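Local coordinates for protein periphilin-1 (Homo sapiens, PDB 6SWG) that probably serves as a subunit of the HUSH complex, which silences transposable elements and other integrated DNA through chromatin modification, at residues D42-F46 and N71-I75. Sequence-based numbering, arbitrary orientation.
Sequences DCETF and NLHEI
Cys43 and Leu72 mark the closest backbone approach between residues 42-46 and 71-75, their CA atoms 6.6 Å apart. The two segments belong to the long arms of an antiparallel helical hairpin, helices 23-56 and 61-93, and their axes come within 10.9 Å at 165°. Phe46 is the hub of the side-chain packing. Its CB points toward the other helix, and the ring meets three residues there obliquely. The Leu72 and Phe46 side chains run alongside each other, pointing opposite ways, with Leu72 CD2 3.9 Å from Phe46 CB; with Leu72 CG anti to the carbonyl carbon (chi1 -68°), the branch is carried into the interface although CB does not point straight across. The other methyl, CD1, joins CD2 in touching Cys43, whose SG lies 4.0 Å from Leu72 CD2. At the far end of the ring, Phe46 CE1 packs 3.8 Å from Asn71 CB, with ring and amide planes 31° apart. Ile75 extends CD1 to within 4.1 Å of Phe46 CE2. Replacing Phe46 by an alanine would probably open a gap between the arms and strip Asn71 CB and Ile75 CD1 of their aromatic partner. The amide of Asn71 is held by polar contacts beyond the pair: ND2 bonds to Ala67 O and to Met52 O of the second subunit, whose Met52 also packs on Phe46. Cys43 and Leu72 in turn meet a chain of another protein. Between the two segments the contact rests on apolar burial, continuous with the subunit interfaces around it, while just outside it Tyr39 OH of the first helix hydrogen-bonds to Leu72 O.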
ATOM      1  N   ASP B  42       2.162   5.036   6.750  1.00 85.60           N
ATOM      2  CA  ASP B  42       2.444   5.514   5.400  1.00 81.93           C
ATOM      3  C   ASP B  42       3.935   5.493   5.099  1.00 80.42           C
ATOM      4  O   ASP B  42       4.350   5.063   4.012  1.00 80.72           O
ATOM      5  CB  ASP B  42       1.880   6.906   5.200  1.00 84.29           C
ATOM      6  CG  ASP B  42       0.344   6.952   5.355  1.00 89.39           C
ATOM      7  OD1 ASP B  42      -0.377   5.900   5.282  1.00 88.19           O
ATOM      8  OD2 ASP B  42      -0.123   8.096   5.540  1.00 90.65           O
ATOM      9  N   CYS B  43       4.772   5.898   6.057  1.00 76.97           N
ATOM     10  CA  CYS B  43       6.197   5.889   5.772  1.00 78.15           C
ATOM     11  C   CYS B  43       6.665   4.454   5.500  1.00 82.41           C
ATOM     12  O   CYS B  43       7.341   4.182   4.493  1.00 81.71           O
ATOM     13  CB  CYS B  43       6.983   6.530   6.922  1.00 80.87           C
ATOM     14  SG  CYS B  43       6.771   8.364   7.058  1.00 89.62           S
ATOM     15  N   GLU B  44       6.292   3.511   6.372  1.00 86.72           N
ATOM     16  CA  GLU B  44       6.728   2.132   6.175  1.00 94.22           C
ATOM     17  C   GLU B  44       6.196   1.566   4.856  1.00 87.08           C
ATOM     18  O   GLU B  44       6.930   0.899   4.120  1.00 86.36           O
ATOM     19  CB  GLU B  44       6.336   1.281   7.380  1.00110.01           C
ATOM     20  CG  GLU B  44       7.245   1.562   8.595  1.00122.38           C
ATOM     21  CD  GLU B  44       6.721   1.013   9.927  1.00131.40           C
ATOM     22  OE1 GLU B  44       5.535   0.649  10.003  1.00134.03           O
ATOM     23  OE2 GLU B  44       7.490   0.958  10.917  1.00134.32           O
ATOM     24  N   THR B  45       4.966   1.892   4.476  1.00 82.73           N
ATOM     25  CA  THR B  45       4.478   1.398   3.197  1.00 82.92           C
ATOM     26  C   THR B  45       5.266   2.001   2.019  1.00 87.03           C
ATOM     27  O   THR B  45       5.737   1.269   1.141  1.00 84.09           O
ATOM     28  CB  THR B  45       2.988   1.685   3.102  1.00 83.78           C
ATOM     29  OG1 THR B  45       2.300   0.823   4.019  1.00 85.59           O
ATOM     30  CG2 THR B  45       2.473   1.465   1.666  1.00 83.80           C
ATOM     31  N   PHE B  46       5.420   3.334   1.986  1.00 88.04           N
ATOM     32  CA  PHE B  46       6.246   3.954   0.952  1.00 87.63           C
ATOM     33  C   PHE B  46       7.621   3.309   0.880  1.00 84.73           C
ATOM     34  O   PHE B  46       8.149   3.062  -0.211  1.00 83.45           O
ATOM     35  CB  PHE B  46       6.419   5.467   1.205  1.00 91.06           C
ATOM     36  CG  PHE B  46       5.574   6.307   0.316  1.00 96.15           C
ATOM     37  CD1 PHE B  46       6.071   6.782  -0.901  1.00 96.43           C
ATOM     38  CD2 PHE B  46       4.259   6.586   0.661  1.00 97.58           C
ATOM     39  CE1 PHE B  46       5.267   7.522  -1.743  1.00 95.54           C
ATOM     40  CE2 PHE B  46       3.448   7.327  -0.189  1.00 98.61           C
ATOM     41  CZ  PHE B  46       3.949   7.786  -1.394  1.00 96.99           C
ATOM     42  N   ASN B  71       7.534  13.054  -1.135  1.00 89.34           N
ATOM     43  CA  ASN B  71       6.254  12.576  -0.622  1.00 86.96           C
ATOM     44  C   ASN B  71       6.247  12.544   0.907  1.00 83.00           C
ATOM     45  O   ASN B  71       5.330  13.075   1.546  1.00 82.94           O
ATOM     46  CB  ASN B  71       5.958  11.193  -1.231  1.00 86.31           C
ATOM     47  CG  ASN B  71       5.413  11.295  -2.662  1.00 87.87           C
ATOM     48  OD1 ASN B  71       4.296  11.742  -2.849  1.00 90.49           O
ATOM     49  ND2 ASN B  71       6.198  10.917  -3.656  1.00 86.26           N
ATOM     50  N   LEU B  72       7.306  12.015   1.521  1.00 83.41           N
ATOM     51  CA  LEU B  72       7.204  11.827   2.964  1.00 86.98           C
ATOM     52  C   LEU B  72       7.192  13.183   3.650  1.00 86.96           C
ATOM     53  O   LEU B  72       6.536  13.359   4.696  1.00 83.79           O
ATOM     54  CB  LEU B  72       8.339  10.937   3.478  1.00 90.06           C
ATOM     55  CG  LEU B  72       8.205   9.473   2.985  1.00 87.16           C
ATOM     56  CD1 LEU B  72       9.215   8.636   3.776  1.00 88.32           C
ATOM     57  CD2 LEU B  72       6.819   8.853   3.069  1.00 79.31           C
ATOM     58  N   HIS B  73       7.826  14.170   3.008  1.00 86.60           N
ATOM     59  CA  HIS B  73       7.815  15.524   3.542  1.00 90.08           C
ATOM     60  C   HIS B  73       6.433  16.152   3.430  1.00 89.68           C
ATOM     61  O   HIS B  73       5.888  16.665   4.427  1.00 86.19           O
ATOM     62  CB  HIS B  73       8.829  16.349   2.800  1.00 92.07           C
ATOM     63  CG  HIS B  73       8.833  17.776   3.191  1.00100.13           C
ATOM     64  ND1 HIS B  73       9.356  18.218   4.390  1.00102.80           N
ATOM     65  CD2 HIS B  73       8.384  18.880   2.546  1.00104.44           C
ATOM     66  CE1 HIS B  73       9.252  19.537   4.455  1.00103.99           C
ATOM     67  NE2 HIS B  73       8.673  19.965   3.344  1.00105.48           N
ATOM     68  N   GLU B  74       5.811  16.044   2.249  1.00 95.92           N
ATOM     69  CA  GLU B  74       4.526  16.695   2.052  1.00115.16           C
ATOM     70  C   GLU B  74       3.481  16.082   2.971  1.00 94.34           C
ATOM     71  O   GLU B  74       2.738  16.786   3.662  1.00 85.11           O
ATOM     72  CB  GLU B  74       4.099  16.578   0.599  1.00129.13           C
ATOM     73  CG  GLU B  74       2.762  17.196   0.305  1.00138.06           C
ATOM     74  CD  GLU B  74       2.366  17.061  -1.143  1.00147.65           C
ATOM     75  OE1 GLU B  74       3.089  16.394  -1.906  1.00150.66           O
ATOM     76  OE2 GLU B  74       1.355  17.669  -1.540  1.00152.08           O
ATOM     77  N   ILE B  75       3.440  14.757   3.020  1.00 83.29           N
ATOM     78  CA  ILE B  75       2.541  14.069   3.938  1.00 81.29           C
ATOM     79  C   ILE B  75       2.840  14.482   5.373  1.00 80.91           C
ATOM     80  O   ILE B  75       1.920  14.723   6.173  1.00 79.62           O
ATOM     81  CB  ILE B  75       2.681  12.545   3.733  1.00 80.89           C
ATOM     82  CG1 ILE B  75       2.213  12.086   2.337  1.00 80.58           C
ATOM     83  CG2 ILE B  75       1.827  11.800   4.729  1.00 78.23           C
ATOM     84  CD1 ILE B  75       2.795  10.739   1.935  1.00 79.46           C
TER